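Local structure of formate-dependent phosphoribosylglycinamide formyltransferase (6KHR) at residues Leu144-Gly156 with Pro212-Phe224; Ala162-Val174 with Gly181-Pro188. The protein is an enzyme of the ATP-grasp superfamily, with a large antiparallel sheet, a parallel-sheet region and a small lobe, and assembles as two chains. All blocks are in the same frame, centred on the assembly; numbering follows the deposited sequence.

Contact 1: residues Leu144-Gly156 with Pro212-Phe224; sequences LPTAPFWFVGSLG and PRVCAESVVEIEF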
loop_
_atom_site.group_PDB
_atom_site.type_symbol
_atom_site.label_atom_id
_atom_site.label_comp_id
_atom_site.label_asym_id
_atom_site.label_seq_id
_atom_site.Cartn_x
_atom_site.Cartn_y
_atom_site.Cartn_z
ATOM N N LEU A 144 -6.972 -12.125 -32.716
ATOM C CA LEU A 144 -5.900 -11.357 -32.102
ATOM C C LEU A 144 -4.566 -11.682 -32.773
ATOM O O LEU A 144 -4.315 -12.839 -33.140
ATOM C CB LEU A 144 -5.830 -11.640 -30.595
ATOM C CG LEU A 144 -6.683 -10.856 -29.583
ATOM C CD1 LEU A 144 -7.887 -10.172 -30.215
ATOM C CD2 LEU A 144 -7.124 -11.771 -28.439
ATOM N N PRO A 145 -3.693 -10.684 -32.936
ATOM C CA PRO A 145 -2.407 -10.918 -33.602
ATOM C C PRO A 145 -1.389 -11.480 -32.619
ATOM O O PRO A 145 -1.206 -10.954 -31.520
ATOM C CB PRO A 145 -1.996 -9.517 -34.073
ATOM C CG PRO A 145 -2.557 -8.604 -32.997
ATOM C CD PRO A 145 -3.826 -9.283 -32.478
ATOM N N THR A 146 -0.811 -12.584 -33.001
ATOM C CA THR A 146 0.245 -13.213 -32.199
ATOM C C THR A 146 1.422 -13.519 -33.105
ATOM O O THR A 146 1.372 -13.233 -34.277
ATOM C CB THR A 146 -0.214 -14.554 -31.642
ATOM O OG1 THR A 146 -0.872 -15.236 -32.690
ATOM C CG2 THR A 146 -1.235 -14.418 -30.552
ATOM N N ALA A 147 2.477 -14.044 -32.518
ATOM C CA ALA A 147 3.626 -14.512 -33.302
ATOM C C ALA A 147 3.200 -15.839 -33.905
ATOM O O ALA A 147 2.468 -16.554 -33.268
ATOM C CB ALA A 147 4.799 -14.706 -32.397
ATOM N N PRO A 148 3.576 -16.159 -35.145
ATOM C CA PRO A 148 3.197 -17.419 -35.748
ATOM C C PRO A 148 3.562 -18.619 -34.872
ATOM O O PRO A 148 4.654 -18.714 -34.468
ATOM C CB PRO A 148 4.032 -17.385 -37.015
ATOM C CG PRO A 148 4.065 -15.946 -37.339
ATOM C CD PRO A 148 4.324 -15.301 -36.014
ATOM N N PHE A 149 2.605 -19.499 -34.629
ATOM C CA PHE A 149 2.886 -20.634 -33.735
ATOM C C PHE A 149 2.196 -21.892 -34.229
ATOM O O PHE A 149 1.198 -21.812 -34.887
ATOM C CB PHE A 149 2.382 -20.307 -32.340
ATOM C CG PHE A 149 0.889 -20.252 -32.263
ATOM C CD1 PHE A 149 0.214 -19.074 -32.492
ATOM C CD2 PHE A 149 0.156 -21.382 -31.973
ATOM C CE1 PHE A 149 -1.164 -19.023 -32.425
ATOM C CE2 PHE A 149 -1.225 -21.331 -31.911
ATOM C CZ PHE A 149 -1.880 -20.151 -32.138
ATOM N N TRP A 150 2.803 -23.033 -33.957
ATOM C CA TRP A 150 2.246 -24.336 -34.377
ATOM C C TRP A 150 2.369 -25.329 -33.237
ATOM O O TRP A 150 3.349 -25.290 -32.541
ATOM C CB TRP A 150 3.000 -24.873 -35.590
ATOM C CG TRP A 150 2.926 -23.989 -36.782
ATOM C CD1 TRP A 150 2.026 -24.055 -37.791
ATOM C CD2 TRP A 150 3.755 -22.859 -37.061
ATOM N NE1 TRP A 150 2.253 -23.055 -38.686
ATOM C CE2 TRP A 150 3.293 -22.295 -38.252
ATOM C CE3 TRP A 150 4.807 -22.245 -36.395
ATOM C CZ2 TRP A 150 3.873 -21.173 -38.812
ATOM C CZ3 TRP A 150 5.389 -21.138 -36.947
ATOM C CH2 TRP A 150 4.927 -20.614 -38.141
ATOM N N PHE A 151 1.348 -26.141 -33.052
ATOM C CA PHE A 151 1.396 -27.241 -32.101
ATOM C C PHE A 151 1.629 -28.512 -32.899
ATOM O O PHE A 151 0.849 -28.824 -33.802
ATOM C CB PHE A 151 0.105 -27.325 -31.285
ATOM C CG PHE A 151 -0.168 -26.093 -30.445
ATOM C CD1 PHE A 151 0.785 -25.618 -29.554
ATOM C CD2 PHE A 151 -1.368 -25.402 -30.562
ATOM C CE1 PHE A 151 0.541 -24.484 -28.783
ATOM C CE2 PHE A 151 -1.613 -24.262 -29.796
ATOM C CZ PHE A 151 -0.652 -23.808 -28.904
ATOM N N VAL A 152 2.714 -29.220 -32.598
ATOM C CA VAL A 152 3.062 -30.451 -33.287
ATOM C C VAL A 152 3.018 -31.590 -32.279
ATOM O O VAL A 152 2.906 -31.373 -31.074
ATOM C CB VAL A 152 4.447 -30.372 -33.969
ATOM C CG1 VAL A 152 4.482 -29.210 -34.950
ATOM C CG2 VAL A 152 5.554 -30.265 -32.930
ATOM N N GLY A 153 3.106 -32.814 -32.792
ATOM C CA GLY A 153 3.070 -34.004 -31.958
ATOM C C GLY A 153 3.899 -35.133 -32.542
ATOM O O GLY A 153 3.872 -36.266 -32.047
ATOM N N SER A 154 4.626 -34.827 -33.613
ATOM C CA SER A 154 5.557 -35.743 -34.248
ATOM C C SER A 154 6.881 -35.033 -34.424
ATOM O O SER A 154 7.006 -33.830 -34.186
ATOM C CB SER A 154 5.058 -36.219 -35.619
ATOM N N LEU A 155 7.883 -35.792 -34.857
ATOM C CA LEU A 155 9.047 -35.147 -35.449
ATOM C C LEU A 155 8.707 -34.611 -36.833
ATOM O O LEU A 155 9.066 -33.479 -37.175
ATOM C CB LEU A 155 10.214 -36.128 -35.509
ATOM C CG LEU A 155 11.531 -35.528 -35.994
ATOM C CD1 LEU A 155 11.965 -34.409 -35.077
ATOM C CD2 LEU A 155 12.601 -36.598 -36.089
ATOM N N GLY A 156 7.970 -35.392 -37.621
ATOM C CA GLY A 156 7.602 -34.958 -38.957
ATOM C C GLY A 156 6.831 -33.652 -38.970
ATOM O O GLY A 156 7.037 -32.810 -39.846
ATOM N N PRO A 212 3.128 -36.355 -26.347
ATOM C CA PRO A 212 2.272 -35.165 -26.208
ATOM C C PRO A 212 2.645 -34.077 -27.205
ATOM O O PRO A 212 3.584 -34.198 -27.993
ATOM C CB PRO A 212 2.519 -34.708 -24.771
ATOM C CG PRO A 212 2.920 -35.945 -24.056
ATOM C CD PRO A 212 3.707 -36.761 -25.056
ATOM N N ARG A 213 1.887 -32.984 -27.144
ATOM C CA ARG A 213 2.063 -31.879 -28.072
ATOM C C ARG A 213 3.310 -31.068 -27.731
ATOM O O ARG A 213 3.765 -31.032 -26.586
ATOM C CB ARG A 213 0.839 -30.961 -28.064
ATOM C CG ARG A 213 -0.464 -31.624 -28.462
ATOM C CD ARG A 213 -1.302 -30.672 -29.310
ATOM N NE ARG A 213 -2.659 -31.173 -29.496
ATOM C CZ ARG A 213 -3.454 -30.863 -30.521
ATOM N NH1 ARG A 213 -3.030 -30.047 -31.483
ATOM N NH2 ARG A 213 -4.676 -31.380 -30.590
ATOM N N VAL A 214 3.864 -30.415 -28.750
ATOM C CA VAL A 214 5.015 -29.532 -28.601
ATOM C C VAL A 214 4.762 -28.277 -29.423
ATOM O O VAL A 214 4.401 -28.360 -30.599
ATOM C CB VAL A 214 6.320 -30.210 -29.044
ATOM C CG1 VAL A 214 7.303 -29.174 -29.562
ATOM C CG2 VAL A 214 6.916 -30.983 -27.889
ATOM N N CYS A 215 4.968 -27.117 -28.812
ATOM C CA CYS A 215 4.599 -25.849 -29.426
ATOM C C CYS A 215 5.783 -25.215 -30.143
ATOM O O CYS A 215 6.859 -25.045 -29.557
ATOM C CB CYS A 215 4.065 -24.894 -28.367
ATOM S SG CYS A 215 3.632 -23.333 -29.075
ATOM N N ALA A 216 5.573 -24.831 -31.397
ATOM C CA ALA A 216 6.603 -24.191 -32.203
ATOM C C ALA A 216 6.196 -22.754 -32.498
ATOM O O ALA A 216 5.075 -22.508 -32.951
ATOM C CB ALA A 216 6.834 -24.951 -33.507
ATOM N N GLU A 217 7.111 -21.815 -32.252
ATOM C CA GLU A 217 6.861 -20.391 -32.440
ATOM C C GLU A 217 7.905 -19.796 -33.371
ATOM O O GLU A 217 9.103 -20.053 -33.215
ATOM C CB GLU A 217 6.876 -19.634 -31.110
ATOM C CG GLU A 217 5.589 -19.739 -30.313
ATOM C CD GLU A 217 5.502 -18.698 -29.214
ATOM O OE1 GLU A 217 5.529 -19.072 -28.020
ATOM O OE2 GLU A 217 5.415 -17.498 -29.549
ATOM N N SER A 218 7.449 -19.016 -34.343
ATOM C CA SER A 218 8.351 -18.180 -35.116
ATOM C C SER A 218 8.768 -16.984 -34.276
ATOM O O SER A 218 7.970 -16.438 -33.509
ATOM C CB SER A 218 7.690 -17.714 -36.410
ATOM O OG SER A 218 7.848 -18.690 -37.420
ATOM N N VAL A 219 10.029 -16.588 -34.418
ATOM C CA VAL A 219 10.604 -15.538 -33.592
ATOM C C VAL A 219 10.513 -14.207 -34.318
ATOM O O VAL A 219 10.876 -14.096 -35.497
ATOM C CB VAL A 219 12.051 -15.860 -33.229
ATOM C CG1 VAL A 219 12.561 -14.846 -32.225
ATOM C CG2 VAL A 219 12.103 -17.225 -32.664
ATOM N N VAL A 220 10.031 -13.196 -33.605
ATOM C CA VAL A 220 9.782 -11.875 -34.157
ATOM C C VAL A 220 10.623 -10.862 -33.400
ATOM O O VAL A 220 10.956 -11.048 -32.228
ATOM C CB VAL A 220 8.288 -11.490 -34.086
ATOM C CG1 VAL A 220 7.944 -10.534 -35.215
ATOM C CG2 VAL A 220 7.404 -12.729 -34.120
ATOM N N GLU A 221 10.966 -9.781 -34.080
ATOM C CA GLU A 221 11.736 -8.730 -33.435
ATOM C C GLU A 221 10.852 -7.989 -32.439
ATOM O O GLU A 221 9.677 -7.718 -32.708
ATOM C CB GLU A 221 12.297 -7.774 -34.480
ATOM C CG GLU A 221 13.344 -6.835 -33.941
ATOM C CD GLU A 221 13.742 -5.784 -34.958
ATOM O OE1 GLU A 221 12.889 -5.439 -35.809
ATOM O OE2 GLU A 221 14.902 -5.312 -34.909
ATOM N N ILE A 222 11.413 -7.684 -31.272
ATOM C CA ILE A 222 10.663 -7.075 -30.185
ATOM C C ILE A 222 11.461 -5.915 -29.611
ATOM O O ILE A 222 12.666 -6.036 -29.371
ATOM C CB ILE A 222 10.317 -8.095 -29.084
ATOM C CG1 ILE A 222 9.480 -9.220 -29.673
ATOM C CG2 ILE A 222 9.531 -7.436 -27.953
ATOM C CD1 ILE A 222 9.362 -10.399 -28.771
ATOM N N GLU A 223 10.792 -4.784 -29.428
ATOM C CA GLU A 223 11.337 -3.628 -28.719
ATOM C C GLU A 223 11.056 -3.796 -27.226
ATOM O O GLU A 223 11.975 -3.991 -26.426
ATOM C CB GLU A 223 10.687 -2.358 -29.264
ATOM C CG GLU A 223 11.547 -1.176 -29.589
ATOM C CD GLU A 223 10.714 -0.080 -30.246
ATOM O OE1 GLU A 223 10.587 1.027 -29.684
ATOM O OE2 GLU A 223 10.156 -0.337 -31.328
ATOM N N PHE A 224 9.781 -3.739 -26.846
ATOM C CA PHE A 224 9.351 -3.799 -25.452
ATOM C C PHE A 224 8.441 -4.985 -25.183
ATOM O O PHE A 224 7.546 -5.290 -25.974
ATOM C CB PHE A 224 8.551 -2.561 -25.023
ATOM C CG PHE A 224 8.981 -1.295 -25.665
ATOM C CD1 PHE A 224 10.253 -0.796 -25.460
ATOM C CD2 PHE A 224 8.091 -0.569 -26.434
ATOM C CE1 PHE A 224 10.640 0.393 -26.032
ATOM C CE2 PHE A 224 8.478 0.621 -27.020
ATOM C CZ PHE A 224 9.754 1.101 -26.817
#

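Contact 2: residues Ala162-Val174 with Gly181-Pro188; sequences AVHAGFPLLVSPV and GSSVVAGP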
loop_
_atom_site.group_PDB
_atom_site.type_symbol
_atom_site.label_atom_id
_atom_site.label_comp_id
_atom_site.label_asym_id
_atom_site.label_seq_id
_atom_site.Cartn_x
_atom_site.Cartn_y
_atom_site.Cartn_z
ATOM N N ALA A 162 9.517 -26.161 -39.841
ATOM C CA ALA A 162 10.815 -25.566 -40.132
ATOM C C ALA A 162 10.945 -25.233 -41.614
ATOM O O ALA A 162 11.388 -24.133 -41.972
ATOM C CB ALA A 162 11.925 -26.505 -39.684
ATOM N N VAL A 163 10.546 -26.163 -42.491
ATOM C CA VAL A 163 10.593 -25.907 -43.931
ATOM C C VAL A 163 9.688 -24.744 -44.295
ATOM O O VAL A 163 10.040 -23.895 -45.121
ATOM C CB VAL A 163 10.210 -27.175 -44.719
ATOM C CG1 VAL A 163 10.058 -26.855 -46.219
ATOM C CG2 VAL A 163 11.229 -28.279 -44.486
ATOM N N HIS A 164 8.512 -24.706 -43.695
ATOM C CA HIS A 164 7.543 -23.632 -44.007
ATOM C C HIS A 164 7.972 -22.310 -43.380
ATOM O O HIS A 164 8.248 -21.410 -44.113
ATOM C CB HIS A 164 6.176 -24.036 -43.499
ATOM C CG HIS A 164 5.165 -22.963 -43.639
ATOM N ND1 HIS A 164 4.767 -22.492 -44.845
ATOM C CD2 HIS A 164 4.465 -22.282 -42.728
ATOM C CE1 HIS A 164 3.868 -21.569 -44.681
ATOM N NE2 HIS A 164 3.669 -21.429 -43.403
ATOM N N ALA A 165 8.123 -22.298 -42.067
ATOM C CA ALA A 165 8.396 -21.114 -41.225
ATOM C C ALA A 165 9.791 -20.538 -41.383
ATOM O O ALA A 165 9.895 -19.337 -41.383
ATOM C CB ALA A 165 8.182 -21.479 -39.799
ATOM N N GLY A 166 10.825 -21.355 -41.440
ATOM C CA GLY A 166 12.165 -20.770 -41.577
ATOM C C GLY A 166 12.833 -20.638 -40.233
ATOM O O GLY A 166 12.334 -21.212 -39.309
ATOM N N PHE A 167 13.918 -19.899 -40.112
ATOM C CA PHE A 167 14.555 -19.899 -38.778
ATOM C C PHE A 167 14.727 -18.473 -38.276
ATOM O O PHE A 167 14.730 -17.589 -39.099
ATOM C CB PHE A 167 15.867 -20.670 -38.876
ATOM C CG PHE A 167 15.670 -22.153 -38.986
ATOM C CD1 PHE A 167 15.429 -22.913 -37.864
ATOM C CD2 PHE A 167 15.715 -22.785 -40.211
ATOM C CE1 PHE A 167 15.239 -24.274 -37.968
ATOM C CE2 PHE A 167 15.531 -24.146 -40.308
ATOM C CZ PHE A 167 15.295 -24.888 -39.187
ATOM N N PRO A 168 14.914 -18.230 -36.963
ATOM C CA PRO A 168 14.885 -19.277 -35.957
ATOM C C PRO A 168 13.472 -19.619 -35.507
ATOM O O PRO A 168 12.599 -18.865 -35.787
ATOM C CB PRO A 168 15.507 -18.613 -34.740
ATOM C CG PRO A 168 15.108 -17.194 -34.904
ATOM C CD PRO A 168 15.236 -16.942 -36.388
ATOM N N LEU A 169 13.342 -20.758 -34.827
ATOM C CA LEU A 169 12.071 -21.250 -34.248
ATOM C C LEU A 169 12.244 -21.352 -32.739
ATOM O O LEU A 169 13.360 -21.306 -32.254
ATOM C CB LEU A 169 11.743 -22.615 -34.828
ATOM C CG LEU A 169 10.838 -22.578 -36.043
ATOM C CD1 LEU A 169 10.499 -23.979 -36.501
ATOM C CD2 LEU A 169 9.580 -21.820 -35.724
ATOM N N LEU A 170 11.147 -21.503 -32.032
ATOM C CA LEU A 170 11.208 -21.500 -30.563
ATOM C C LEU A 170 10.544 -22.773 -30.089
ATOM O O LEU A 170 9.457 -22.692 -29.568
ATOM C CB LEU A 170 10.386 -20.298 -30.110
ATOM C CG LEU A 170 11.088 -19.352 -29.158
ATOM C CD1 LEU A 170 11.545 -20.102 -27.920
ATOM C CD2 LEU A 170 12.254 -18.689 -29.862
ATOM N N VAL A 171 11.196 -23.906 -30.273
ATOM C CA VAL A 171 10.531 -25.166 -29.870
ATOM C C VAL A 171 10.461 -25.216 -28.354
ATOM O O VAL A 171 11.465 -25.109 -27.714
ATOM C CB VAL A 171 11.202 -26.407 -30.455
ATOM C CG1 VAL A 171 12.505 -26.684 -29.751
ATOM C CG2 VAL A 171 10.274 -27.592 -30.315
ATOM N N SER A 172 9.262 -25.411 -27.850
ATOM C CA SER A 172 8.954 -25.424 -26.442
ATOM C C SER A 172 8.033 -26.598 -26.161
ATOM O O SER A 172 7.175 -26.930 -26.995
ATOM C CB SER A 172 8.276 -24.115 -26.012
ATOM O OG SER A 172 7.636 -24.267 -24.763
ATOM N N PRO A 173 8.202 -27.264 -25.025
ATOM C CA PRO A 173 7.213 -28.266 -24.614
ATOM C C PRO A 173 5.875 -27.589 -24.359
ATOM O O PRO A 173 5.816 -26.498 -23.795
ATOM C CB PRO A 173 7.816 -28.861 -23.334
ATOM C CG PRO A 173 8.808 -27.817 -22.850
ATOM C CD PRO A 173 9.322 -27.136 -24.076
ATOM N N VAL A 174 4.798 -28.239 -24.796
ATOM C CA VAL A 174 3.471 -27.612 -24.797
ATOM C C VAL A 174 3.044 -27.118 -23.421
ATOM O O VAL A 174 3.535 -27.591 -22.395
ATOM C CB VAL A 174 2.406 -28.571 -25.339
ATOM C CG1 VAL A 174 2.079 -29.638 -24.302
ATOM C CG2 VAL A 174 1.157 -27.802 -25.735
ATOM N N GLY A 181 12.760 -27.724 -21.111
ATOM C CA GLY A 181 12.933 -26.287 -21.228
ATOM C C GLY A 181 12.713 -25.824 -22.664
ATOM O O GLY A 181 12.645 -26.636 -23.585
ATOM N N SER A 182 12.620 -24.502 -22.836
ATOM C CA SER A 182 12.273 -23.903 -24.112
ATOM C C SER A 182 13.526 -23.707 -24.958
ATOM O O SER A 182 14.190 -22.675 -24.860
ATOM C CB SER A 182 11.532 -22.612 -23.898
ATOM O OG SER A 182 10.429 -22.806 -23.018
ATOM N N SER A 183 13.821 -24.711 -25.793
ATOM C CA SER A 183 14.933 -24.678 -26.730
ATOM C C SER A 183 14.644 -23.699 -27.867
ATOM O O SER A 183 13.486 -23.433 -28.186
ATOM C CB SER A 183 15.233 -26.063 -27.262
ATOM O OG SER A 183 15.692 -26.913 -26.219
ATOM N N VAL A 184 15.726 -23.179 -28.470
ATOM C CA VAL A 184 15.655 -22.225 -29.565
ATOM C C VAL A 184 16.124 -22.920 -30.836
ATOM O O VAL A 184 17.320 -22.964 -31.110
ATOM C CB VAL A 184 16.495 -20.966 -29.280
ATOM C CG1 VAL A 184 15.833 -20.031 -28.272
ATOM C CG2 VAL A 184 17.914 -21.302 -28.848
ATOM N N VAL A 185 15.179 -23.463 -31.614
ATOM C CA VAL A 185 15.542 -24.076 -32.881
ATOM C C VAL A 185 15.863 -22.967 -33.881
ATOM O O VAL A 185 15.056 -22.629 -34.747
ATOM C CB VAL A 185 14.502 -25.097 -33.391
ATOM C CG1 VAL A 185 13.090 -24.532 -33.453
ATOM C CG2 VAL A 185 14.896 -25.717 -34.721
ATOM N N ALA A 186 17.163 -22.633 -33.876
ATOM C CA ALA A 186 17.846 -21.608 -34.710
ATOM C C ALA A 186 18.516 -22.203 -35.962
ATOM O O ALA A 186 19.274 -21.495 -36.624
ATOM C CB ALA A 186 18.861 -20.872 -33.880
ATOM N N GLY A 187 18.235 -23.449 -36.309
ATOM C CA GLY A 187 18.838 -23.998 -37.537
ATOM C C GLY A 187 18.359 -25.407 -37.770
ATOM O O GLY A 187 17.880 -26.004 -36.830
ATOM N N PRO A 188 18.546 -26.019 -38.952
ATOM C CA PRO A 188 18.070 -27.388 -39.203
ATOM C C PRO A 188 18.783 -28.560 -38.504
ATOM O O PRO A 188 18.423 -29.677 -38.769
ATOM C CB PRO A 188 18.180 -27.532 -40.726
ATOM C CG PRO A 188 18.383 -26.131 -41.225
ATOM C CD PRO A 188 19.153 -25.433 -40.129
#

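Contact 1: residues Leu144-Gly156 with Pro212-Phe224
The thiol arm of Cys215 is a small knob set against the Phe151 ring. Its CB lies 3.6 Å from Phe151 CD1, and SG, anti to the backbone N (chi1 179°), stands obliquely to the ring at 4.4 Å from the Phe151 centroid, a sulfur-aromatic contact. Phe149 shares this side of the sheet: its CD2 sits 3.9 Å above the Phe151 plane, offset toward the rim, while its CB meets Glu217 CG at 3.8 Å. Helix 131-141 packs on both phenylalanines. On the reverse side, broad Trp150 stands beside the low methyl of Ala216. Its CG lies beside the backbone N (chi1 -61°), and the indole leans along the partner strand past Ala216 to bring its edge, through CZ3, to 3.5 Å from Ser218 OG, which lies in the ring plane. Val152 and Val214 follow, branched ends crossing with CG2 of the former 3.9 Å from CG1 of the latter. Beyond the strands, Pro148 CB rests against Ser218 CB, and the Ala147 methyl meets Val220 CG2 at 3.7 Å. Five backbone hydrogen bonds join Pro148, Trp150 and Val152 to Ser218, Ala216 and Val214. With strand axes 156° apart, this is an antiparallel pair in a three-stranded sheet, flanked by helices 131-141 and 155-165, consistent with the small lobe of an ATP-grasp domain.

Contact 2: residues Ala162-Val174 with Gly181-Pro188
Phe167 lays one face of its ring on the backbone of Gly187, whose CA stands 3.7 Å from the Phe167 centroid and only 18° off the ring normal, a CH-pi contact over the face. Pro188 reaches the same ring off-centre, its ring crossing the phenyl group at an angle and its CG 3.6 Å from Phe167 CE2. The rim is used too: Val185 O lies near the ring plane at the edge, and Val185 CG2 touches Phe167 CE1 at 3.6 Å. After the cis peptide bond that follows Phe167, Pro168 CB lies against Ala186 CB, 4.1 Å away. Leu170 and Val184 lie side by side, pointing the same way, CD2 of the leucine 4.1 Å from CG1 of the valine. Val171 sends CG1, placed between the backbone N and the carbonyl carbon (chi1 74°), to 3.7 Å from Ser183 CB. Ser172 OG bonds to its neighbour Pro173 O at 3.0 Å rather than to Ser182. Across the segments a single hydrogen bond, Leu169 N to Val185 O, arrives from above the carbonyl plane, but it is modelled very short and its exact geometry is uncertain; cohesion therefore probably rests mainly on apolar and aromatic packing.

In the fold
After the N-terminal parallel sheet and helix 131-141, the chain forms strand 149-152, then helix 155-165, which turns at Gly166 into the segment leading to strand 172-173. Contact 2 closes a short loop there, with residues 175-180 not modelled, by bringing 181-188 back along 162-174. After two further unmodelled stretches (189-198 and 205-211) the chain returns as strand 214-217 and closes the much longer loop of contact 1, within which contact 2 lies entirely. Strand 214-217 sits between 149-152 and 172-173 in the sheet, and Ser172 O probably accepts a hydrogen bond from Cys215 N, so the two contacts adjoin. At its end segment 212-224 runs into strand 224-235 of the large antiparallel sheet, linking the small lobe to it.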